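Local coordinates for hypothetical protein, IPT/TIG domain protein (Bacteroides ovatus, PDB 4HW6), which is of unknown function but, joining an IPT/TIG domain to a six-bladed beta-propeller, is probably an auxiliary nutrient-binding protein that recognises carbohydrate, at residues Thr113-Leu118 against Gly130-Cys135; Gly136-Ile141 against His424-Ile429. All blocks are in the same frame, centred on the assembly; numbering follows the deposited sequence.

Contact 1: Thr113-Leu118 against Gly130-Cys135; sequences TFLGKL and GPFDDC
An interblade contact of the beta-propeller: the end of strand 109-115, with the loop leaving it, packs on the short strand 130-131 and the type I turn Pro131-Asp134 of the next sheet. Its apolar half is built round Phe132. The CD2 methyl of Leu115 sits over one face of that ring, 4.0 Å from its centroid, and its closest ring atom is CG. Phe114, its CG anti to the backbone N (chi1 176°), turns its ring edge toward the face of Phe132 in an offset edge-to-face pair, Phe114 CZ 3.8 Å from Phe132 CE2, the planes at 81°. Phe114 and Leu115 together face Val426 in a classic beta bulge, and both side chains reach Phe132. Val174 and Val167 of the second sheet complete the packing round Leu115 and Phe132.

Toward solvent the chemistry turns polar. Lys117, extended beyond CG, grips Asp133 twice through NZ: 2.8 Å to the backbone O, approached on a lone pair in the carbonyl plane, and 2.8 Å to OD1, met from above the carboxylate plane in a salt bridge. Between the two halves one water accepts from Gly116 N and donates to Phe132 O at 2.7 Å, joining two backbones too far apart to bond directly. Face-to-face apolar packing of neighbouring blade sheets holds a beta-propeller together, and here Leu115, Phe114 and Phe132 provide it.

Contact 2: Gly136-Ile141 against His424-Ile429; sequences GAFDNI and HRVRKI
Two hydrogen bonds between Phe138 and His424 tie the loop Gly136-Ile141, which leads into strand 143-146, to the start of strand 425-431. Phe138 N donates to His424 O at 3.1 Å, nearly straight at 161° but from above the carbonyl plane. In return His424 ND1 donates to Phe138 O at 2.8 Å, with a more bent N-H...O angle of 147°. That oxygen lies in the imidazole plane, so the ring meets it edge-on, while the donor stands above the plane of the carbonyl. CG of His424 is folded back beside its own backbone N (chi1 -57°), which carries ND1 to the oxygen. The same carbonyl also receives a CA-H...O contact from His424 CA.

Apolar atoms fill in beside these bonds. Ala137 CB rests 3.4 Å from His424 O, and Phe138 CD2 also lies close to that oxygen. Further along, Val426 CG2 meets both Phe138 CE2 and the CD1 methyl of Ile141, which in turn presses on Arg425 O at 3.3 Å; Trp157 of strand 154-158 touches all three side chains. The charged side chains find their polar partners outside the two segments: Asp139 OD1 takes the indole N-H of Trp125, which also stacks on the imidazole of His424, and Arg425 NH2 bonds Asn122. At the strand's entrance, His424 and Arg425 form a G1 bulge opposite Asp420.

Phe138 thus has both its backbone N and its backbone O satisfied by a single residue. Since ND1 is the donor, it must carry a proton, so the histidine is either the ND1-H tautomer or, possibly, the cation; the bonding requires no charge.

Contacts 1 and 2 follow each other along the chain, their centres about 8 Å apart, and share one sheet, in which strands 109-115 and 425-431 are neighbours. That sheet takes strands from both ends of the propeller sequence, as in the closure that shuts the ring. Contact 1 runs from apolar packing out to exposed charge and holds the turn of the next blade; contact 2 is buried, combining a backbone N-H, two carbonyls and an imidazole with apolar packing and no salt bridge between its segments. They meet directly: Phe114 N lies 2.9 Å from Val426 O, a probable hydrogen bond, as is Lys117 N to Gly136 O, while Phe138 packs on Leu115.

Contact 1: Thr113-Leu118 against Gly130-Cys135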
ATOM      1  N   THR A 113      -9.066  -9.374  -1.869  1.00 18.20           N
ATOM      2  CA  THR A 113      -8.125 -10.001  -2.799  1.00 18.85           C
ATOM      3  C   THR A 113      -8.161  -9.270  -4.136  1.00 18.89           C
ATOM      4  O   THR A 113      -9.214  -9.163  -4.746  1.00 19.66           O
ATOM      5  CB  THR A 113      -8.426 -11.504  -2.961  1.00 21.63           C
ATOM      6  OG1 THR A 113      -8.327 -12.122  -1.662  1.00 21.23           O
ATOM      7  CG2 THR A 113      -7.442 -12.154  -3.945  1.00 20.67           C
ATOM      8  N   PHE A 114      -7.002  -8.759  -4.558  1.00 17.35           N
ATOM      9  CA  PHE A 114      -6.859  -7.954  -5.759  1.00 18.26           C
ATOM     10  C   PHE A 114      -6.448  -8.791  -6.981  1.00 18.09           C
ATOM     11  O   PHE A 114      -7.102  -8.728  -8.029  1.00 19.34           O
ATOM     12  CB  PHE A 114      -5.850  -6.833  -5.481  1.00 19.51           C
ATOM     13  CG  PHE A 114      -5.530  -5.962  -6.671  1.00 20.71           C
ATOM     14  CD1 PHE A 114      -6.533  -5.459  -7.477  1.00 29.29           C
ATOM     15  CD2 PHE A 114      -4.216  -5.628  -6.951  1.00 22.08           C
ATOM     16  CE1 PHE A 114      -6.224  -4.665  -8.582  1.00 32.06           C
ATOM     17  CE2 PHE A 114      -3.907  -4.829  -8.037  1.00 23.65           C
ATOM     18  CZ  PHE A 114      -4.907  -4.360  -8.848  1.00 23.84           C
ATOM     19  N   LEU A 115      -5.392  -9.588  -6.843  1.00 16.93           N
ATOM     20  CA  LEU A 115      -4.925 -10.418  -7.954  1.00 16.39           C
ATOM     21  C   LEU A 115      -4.511 -11.802  -7.492  1.00 16.02           C
ATOM     22  O   LEU A 115      -3.962 -11.971  -6.387  1.00 15.26           O
ATOM     23  CB  LEU A 115      -3.728  -9.771  -8.648  1.00 16.59           C
ATOM     24  CG  LEU A 115      -3.931  -8.424  -9.330  1.00 17.03           C
ATOM     25  CD1 LEU A 115      -2.586  -7.749  -9.553  1.00 17.77           C
ATOM     26  CD2 LEU A 115      -4.695  -8.592 -10.646  1.00 17.20           C
ATOM     27  N   GLY A 116      -4.747 -12.771  -8.378  1.00 15.64           N
ATOM     28  CA  GLY A 116      -4.344 -14.155  -8.171  1.00 15.66           C
ATOM     29  C   GLY A 116      -5.522 -15.043  -7.868  1.00 16.75           C
ATOM     30  O   GLY A 116      -6.372 -14.687  -7.030  1.00 17.70           O
ATOM     31  N   LYS A 117      -5.564 -16.209  -8.530  1.00 16.61           N
ATOM     32  CA  LYS A 117      -6.636 -17.186  -8.327  1.00 18.13           C
ATOM     33  C   LYS A 117      -6.010 -18.572  -8.294  1.00 18.97           C
ATOM     34  O   LYS A 117      -5.082 -18.853  -9.042  1.00 16.68           O
ATOM     35  CB  LYS A 117      -7.664 -17.102  -9.453  1.00 20.09           C
ATOM     36  CG  LYS A 117      -8.370 -15.747  -9.510  1.00 22.59           C
ATOM     37  CD  LYS A 117      -9.270 -15.678 -10.732  1.00 24.88           C
ATOM     38  CE  LYS A 117     -10.122 -14.417 -10.757  1.00 29.10           C
ATOM     39  NZ  LYS A 117     -11.028 -14.447 -11.938  1.00 30.51           N
ATOM     40  N   LEU A 118      -6.495 -19.407  -7.389  1.00 19.94           N
ATOM     41  CA  LEU A 118      -5.999 -20.765  -7.237  1.00 19.74           C
ATOM     42  C   LEU A 118      -7.147 -21.752  -7.469  1.00 22.53           C
ATOM     43  O   LEU A 118      -8.320 -21.369  -7.554  1.00 25.01           O
ATOM     44  CB  LEU A 118      -5.456 -20.966  -5.826  1.00 19.31           C
ATOM     45  CG  LEU A 118      -4.183 -20.234  -5.390  1.00 18.67           C
ATOM     46  CD1 LEU A 118      -4.348 -18.724  -5.406  1.00 17.82           C
ATOM     47  CD2 LEU A 118      -3.777 -20.751  -4.013  1.00 18.70           C
ATOM     48  N   GLY A 130      -1.147 -12.642 -17.962  1.00 18.14           N
ATOM     49  CA  GLY A 130      -2.499 -12.483 -18.427  1.00 18.77           C
ATOM     50  C   GLY A 130      -3.212 -11.268 -17.847  1.00 19.26           C
ATOM     51  O   GLY A 130      -2.653 -10.540 -17.026  1.00 18.45           O
ATOM     52  N   PRO A 131      -4.468 -11.078 -18.262  1.00 20.40           N
ATOM     53  CA  PRO A 131      -5.360 -10.055 -17.725  1.00 21.26           C
ATOM     54  C   PRO A 131      -5.517 -10.177 -16.228  1.00 20.49           C
ATOM     55  O   PRO A 131      -5.364 -11.273 -15.681  1.00 20.17           O
ATOM     56  CB  PRO A 131      -6.709 -10.353 -18.405  1.00 22.90           C
ATOM     57  CG  PRO A 131      -6.376 -11.137 -19.623  1.00 25.17           C
ATOM     58  CD  PRO A 131      -5.122 -11.897 -19.299  1.00 22.64           C
ATOM     59  N   PHE A 132      -5.868  -9.069 -15.575  1.00 19.95           N
ATOM     60  CA  PHE A 132      -6.138  -9.057 -14.138  1.00 20.30           C
ATOM     61  C   PHE A 132      -7.050 -10.219 -13.710  1.00 21.14           C
ATOM     62  O   PHE A 132      -6.813 -10.846 -12.680  1.00 21.51           O
ATOM     63  CB  PHE A 132      -6.811  -7.730 -13.720  1.00 21.35           C
ATOM     64  CG  PHE A 132      -5.859  -6.578 -13.476  1.00 20.90           C
ATOM     65  CD1 PHE A 132      -4.531  -6.601 -13.900  1.00 20.41           C
ATOM     66  CD2 PHE A 132      -6.317  -5.446 -12.816  1.00 22.60           C
ATOM     67  CE1 PHE A 132      -3.690  -5.526 -13.655  1.00 20.98           C
ATOM     68  CE2 PHE A 132      -5.476  -4.385 -12.574  1.00 21.86           C
ATOM     69  CZ  PHE A 132      -4.166  -4.421 -12.996  1.00 20.28           C
ATOM     70  N   ASP A 133      -8.092 -10.464 -14.490  1.00 21.19           N
ATOM     71  CA  ASP A 133      -9.071 -11.520 -14.197  1.00 24.93           C
ATOM     72  C   ASP A 133      -8.624 -12.961 -14.509  1.00 24.16           C
ATOM     73  O   ASP A 133      -9.331 -13.901 -14.153  1.00 23.28           O
ATOM     74  CB  ASP A 133     -10.375 -11.233 -14.940  1.00 26.48           C
ATOM     75  CG  ASP A 133     -11.539 -12.065 -14.415  1.00 28.80           C
ATOM     76  OD1 ASP A 133     -11.739 -12.086 -13.179  1.00 30.65           O
ATOM     77  OD2 ASP A 133     -12.225 -12.706 -15.239  1.00 29.50           O
ATOM     78  N   ASP A 134      -7.470 -13.137 -15.147  1.00 23.36           N
ATOM     79  CA  ASP A 134      -7.072 -14.447 -15.692  1.00 23.51           C
ATOM     80  C   ASP A 134      -5.541 -14.500 -15.866  1.00 21.63           C
ATOM     81  O   ASP A 134      -5.003 -14.564 -16.983  1.00 22.27           O
ATOM     82  CB  ASP A 134      -7.797 -14.675 -17.020  1.00 26.70           C
ATOM     83  CG  ASP A 134      -7.939 -16.152 -17.383  1.00 29.96           C
ATOM     84  OD1 ASP A 134      -7.319 -17.018 -16.744  1.00 29.33           O
ATOM     85  OD2 ASP A 134      -8.672 -16.444 -18.345  1.00 38.71           O
ATOM     86  N   CYS A 135      -4.844 -14.442 -14.750  1.00 19.75           N
ATOM     87  CA  CYS A 135      -3.383 -14.373 -14.763  1.00 19.46           C
ATOM     88  C   CYS A 135      -2.829 -15.359 -13.736  1.00 18.03           C
ATOM     89  O   CYS A 135      -1.805 -15.091 -13.108  1.00 19.19           O
ATOM     90  CB  CYS A 135      -2.906 -12.955 -14.436  1.00 20.77           C
ATOM     91  SG  CYS A 135      -3.457 -12.319 -12.824  1.00 21.38           S
TER
HETATM   92  O   HOH W   1      -6.534 -12.632 -10.651  1.00 18.93           O

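Contact 2: Gly136-Ile141 against His424-Ile429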
ATOM      1  N   GLY A 136      -3.522 -16.484 -13.559  1.00 18.50           N
ATOM      2  CA  GLY A 136      -3.052 -17.507 -12.622  1.00 17.52           C
ATOM      3  C   GLY A 136      -2.903 -16.981 -11.216  1.00 18.10           C
ATOM      4  O   GLY A 136      -3.706 -16.144 -10.783  1.00 16.73           O
ATOM      5  N   ALA A 137      -1.867 -17.461 -10.516  1.00 16.48           N
ATOM      6  CA  ALA A 137      -1.452 -16.931  -9.238  1.00 15.86           C
ATOM      7  C   ALA A 137       0.077 -16.835  -9.185  1.00 16.10           C
ATOM      8  O   ALA A 137       0.780 -17.171 -10.158  1.00 16.53           O
ATOM      9  CB  ALA A 137      -2.028 -17.762  -8.068  1.00 14.88           C
ATOM     10  N   PHE A 138       0.587 -16.364  -8.059  1.00 15.53           N
ATOM     11  CA  PHE A 138       1.964 -15.877  -7.980  1.00 15.46           C
ATOM     12  C   PHE A 138       2.854 -16.705  -7.059  1.00 16.99           C
ATOM     13  O   PHE A 138       2.521 -16.914  -5.890  1.00 17.40           O
ATOM     14  CB  PHE A 138       1.925 -14.415  -7.551  1.00 15.81           C
ATOM     15  CG  PHE A 138       0.981 -13.605  -8.388  1.00 15.34           C
ATOM     16  CD1 PHE A 138       1.158 -13.556  -9.765  1.00 16.06           C
ATOM     17  CD2 PHE A 138      -0.114 -12.976  -7.831  1.00 17.10           C
ATOM     18  CE1 PHE A 138       0.279 -12.850 -10.561  1.00 18.53           C
ATOM     19  CE2 PHE A 138      -0.988 -12.262  -8.620  1.00 16.66           C
ATOM     20  CZ  PHE A 138      -0.804 -12.216  -9.996  1.00 18.11           C
ATOM     21  N   ASP A 139       4.003 -17.128  -7.578  1.00 17.86           N
ATOM     22  CA  ASP A 139       4.936 -17.971  -6.811  1.00 18.46           C
ATOM     23  C   ASP A 139       5.586 -17.259  -5.644  1.00 17.94           C
ATOM     24  O   ASP A 139       5.749 -17.851  -4.589  1.00 19.87           O
ATOM     25  CB  ASP A 139       6.033 -18.561  -7.705  1.00 19.89           C
ATOM     26  CG  ASP A 139       5.550 -19.714  -8.562  1.00 22.37           C
ATOM     27  OD1 ASP A 139       4.556 -20.416  -8.208  1.00 22.34           O
ATOM     28  OD2 ASP A 139       6.200 -19.934  -9.603  1.00 22.34           O
ATOM     29  N   ASN A 140       5.983 -16.002  -5.819  1.00 17.86           N
ATOM     30  CA  ASN A 140       6.763 -15.318  -4.789  1.00 17.34           C
ATOM     31  C   ASN A 140       6.705 -13.819  -4.961  1.00 19.24           C
ATOM     32  O   ASN A 140       7.386 -13.253  -5.835  1.00 20.06           O
ATOM     33  CB  ASN A 140       8.215 -15.799  -4.850  1.00 18.51           C
ATOM     34  CG  ASN A 140       9.054 -15.330  -3.674  1.00 18.78           C
ATOM     35  OD1 ASN A 140       8.570 -14.634  -2.791  1.00 21.63           O
ATOM     36  ND2 ASN A 140      10.318 -15.744  -3.656  1.00 18.60           N
ATOM     37  N   ILE A 141       5.918 -13.166  -4.117  1.00 15.65           N
ATOM     38  CA  ILE A 141       5.752 -11.719  -4.209  1.00 15.38           C
ATOM     39  C   ILE A 141       6.705 -11.072  -3.175  1.00 14.97           C
ATOM     40  O   ILE A 141       6.312 -10.720  -2.067  1.00 16.00           O
ATOM     41  CB  ILE A 141       4.279 -11.305  -3.984  1.00 15.20           C
ATOM     42  CG1 ILE A 141       3.304 -12.174  -4.797  1.00 19.14           C
ATOM     43  CG2 ILE A 141       4.094  -9.842  -4.389  1.00 14.59           C
ATOM     44  CD1 ILE A 141       1.864 -12.094  -4.286  1.00 16.94           C
ATOM     45  N   HIS A 424      -0.331 -16.766  -2.353  1.00 14.88           N
ATOM     46  CA  HIS A 424      -0.039 -16.616  -3.775  1.00 14.75           C
ATOM     47  C   HIS A 424      -0.888 -15.553  -4.431  1.00 15.27           C
ATOM     48  O   HIS A 424      -1.157 -15.609  -5.630  1.00 14.85           O
ATOM     49  CB  HIS A 424      -0.128 -17.981  -4.434  1.00 16.25           C
ATOM     50  CG  HIS A 424       0.799 -18.973  -3.791  1.00 17.73           C
ATOM     51  ND1 HIS A 424       2.169 -18.920  -3.968  1.00 20.20           N
ATOM     52  CD2 HIS A 424       0.566 -19.980  -2.915  1.00 18.26           C
ATOM     53  CE1 HIS A 424       2.739 -19.860  -3.225  1.00 21.99           C
ATOM     54  NE2 HIS A 424       1.788 -20.515  -2.577  1.00 20.09           N
ATOM     55  N   ARG A 425      -1.227 -14.539  -3.635  1.00 14.16           N
ATOM     56  CA  ARG A 425      -2.112 -13.480  -4.064  1.00 14.58           C
ATOM     57  C   ARG A 425      -1.588 -12.122  -3.645  1.00 13.96           C
ATOM     58  O   ARG A 425      -0.916 -12.000  -2.605  1.00 13.56           O
ATOM     59  CB  ARG A 425      -3.492 -13.675  -3.433  1.00 15.39           C
ATOM     60  CG  ARG A 425      -4.298 -14.860  -3.955  1.00 17.22           C
ATOM     61  CD  ARG A 425      -5.348 -15.164  -2.914  1.00 18.87           C
ATOM     62  NE  ARG A 425      -6.288 -16.216  -3.248  1.00 20.77           N
ATOM     63  CZ  ARG A 425      -6.297 -17.448  -2.729  1.00 19.25           C
ATOM     64  NH1 ARG A 425      -5.337 -17.904  -1.904  1.00 18.07           N
ATOM     65  NH2 ARG A 425      -7.296 -18.261  -3.093  1.00 22.21           N
ATOM     66  N   VAL A 426      -1.961 -11.108  -4.426  1.00 14.28           N
ATOM     67  CA  VAL A 426      -1.886  -9.717  -3.986  1.00 14.49           C
ATOM     68  C   VAL A 426      -3.196  -9.363  -3.285  1.00 14.66           C
ATOM     69  O   VAL A 426      -4.283  -9.425  -3.877  1.00 16.91           O
ATOM     70  CB  VAL A 426      -1.650  -8.737  -5.152  1.00 15.95           C
ATOM     71  CG1 VAL A 426      -1.549  -7.313  -4.624  1.00 15.35           C
ATOM     72  CG2 VAL A 426      -0.395  -9.106  -5.931  1.00 16.13           C
ATOM     73  N   ARG A 427      -3.082  -8.986  -2.025  1.00 14.29           N
ATOM     74  CA  ARG A 427      -4.212  -8.561  -1.218  1.00 14.52           C
ATOM     75  C   ARG A 427      -4.257  -7.025  -1.253  1.00 16.31           C
ATOM     76  O   ARG A 427      -3.251  -6.362  -1.540  1.00 17.54           O
ATOM     77  CB  ARG A 427      -4.069  -9.047   0.220  1.00 14.84           C
ATOM     78  CG  ARG A 427      -3.780 -10.533   0.401  1.00 15.04           C
ATOM     79  CD  ARG A 427      -4.964 -11.418   0.082  1.00 15.86           C
ATOM     80  NE  ARG A 427      -6.025 -11.388   1.089  1.00 15.22           N
ATOM     81  CZ  ARG A 427      -5.966 -11.916   2.314  1.00 16.68           C
ATOM     82  NH1 ARG A 427      -4.928 -12.588   2.737  1.00 15.89           N
ATOM     83  NH2 ARG A 427      -7.004 -11.810   3.114  1.00 17.15           N
ATOM     84  N   LYS A 428      -5.437  -6.478  -1.015  1.00 15.80           N
ATOM     85  CA  LYS A 428      -5.628  -5.029  -0.949  1.00 16.45           C
ATOM     86  C   LYS A 428      -6.178  -4.633   0.416  1.00 17.64           C
ATOM     87  O   LYS A 428      -7.021  -5.330   0.979  1.00 16.15           O
ATOM     88  CB  LYS A 428      -6.563  -4.599  -2.060  1.00 18.90           C
ATOM     89  CG  LYS A 428      -6.909  -3.118  -2.130  1.00 20.45           C
ATOM     90  CD  LYS A 428      -7.741  -2.911  -3.402  1.00 25.32           C
ATOM     91  CE  LYS A 428      -8.497  -1.615  -3.431  1.00 29.88           C
ATOM     92  NZ  LYS A 428      -9.314  -1.559  -4.693  1.00 31.45           N
ATOM     93  N   ILE A 429      -5.669  -3.528   0.961  1.00 16.13           N
ATOM     94  CA  ILE A 429      -6.262  -2.931   2.167  1.00 16.54           C
ATOM     95  C   ILE A 429      -6.786  -1.556   1.772  1.00 17.09           C
ATOM     96  O   ILE A 429      -6.024  -0.703   1.323  1.00 17.89           O
ATOM     97  CB  ILE A 429      -5.264  -2.808   3.348  1.00 16.94           C
ATOM     98  CG1 ILE A 429      -4.648  -4.170   3.707  1.00 17.31           C
ATOM     99  CG2 ILE A 429      -5.981  -2.194   4.558  1.00 19.22           C
ATOM    100  CD1 ILE A 429      -3.606  -4.112   4.817  1.00 18.22           C
TER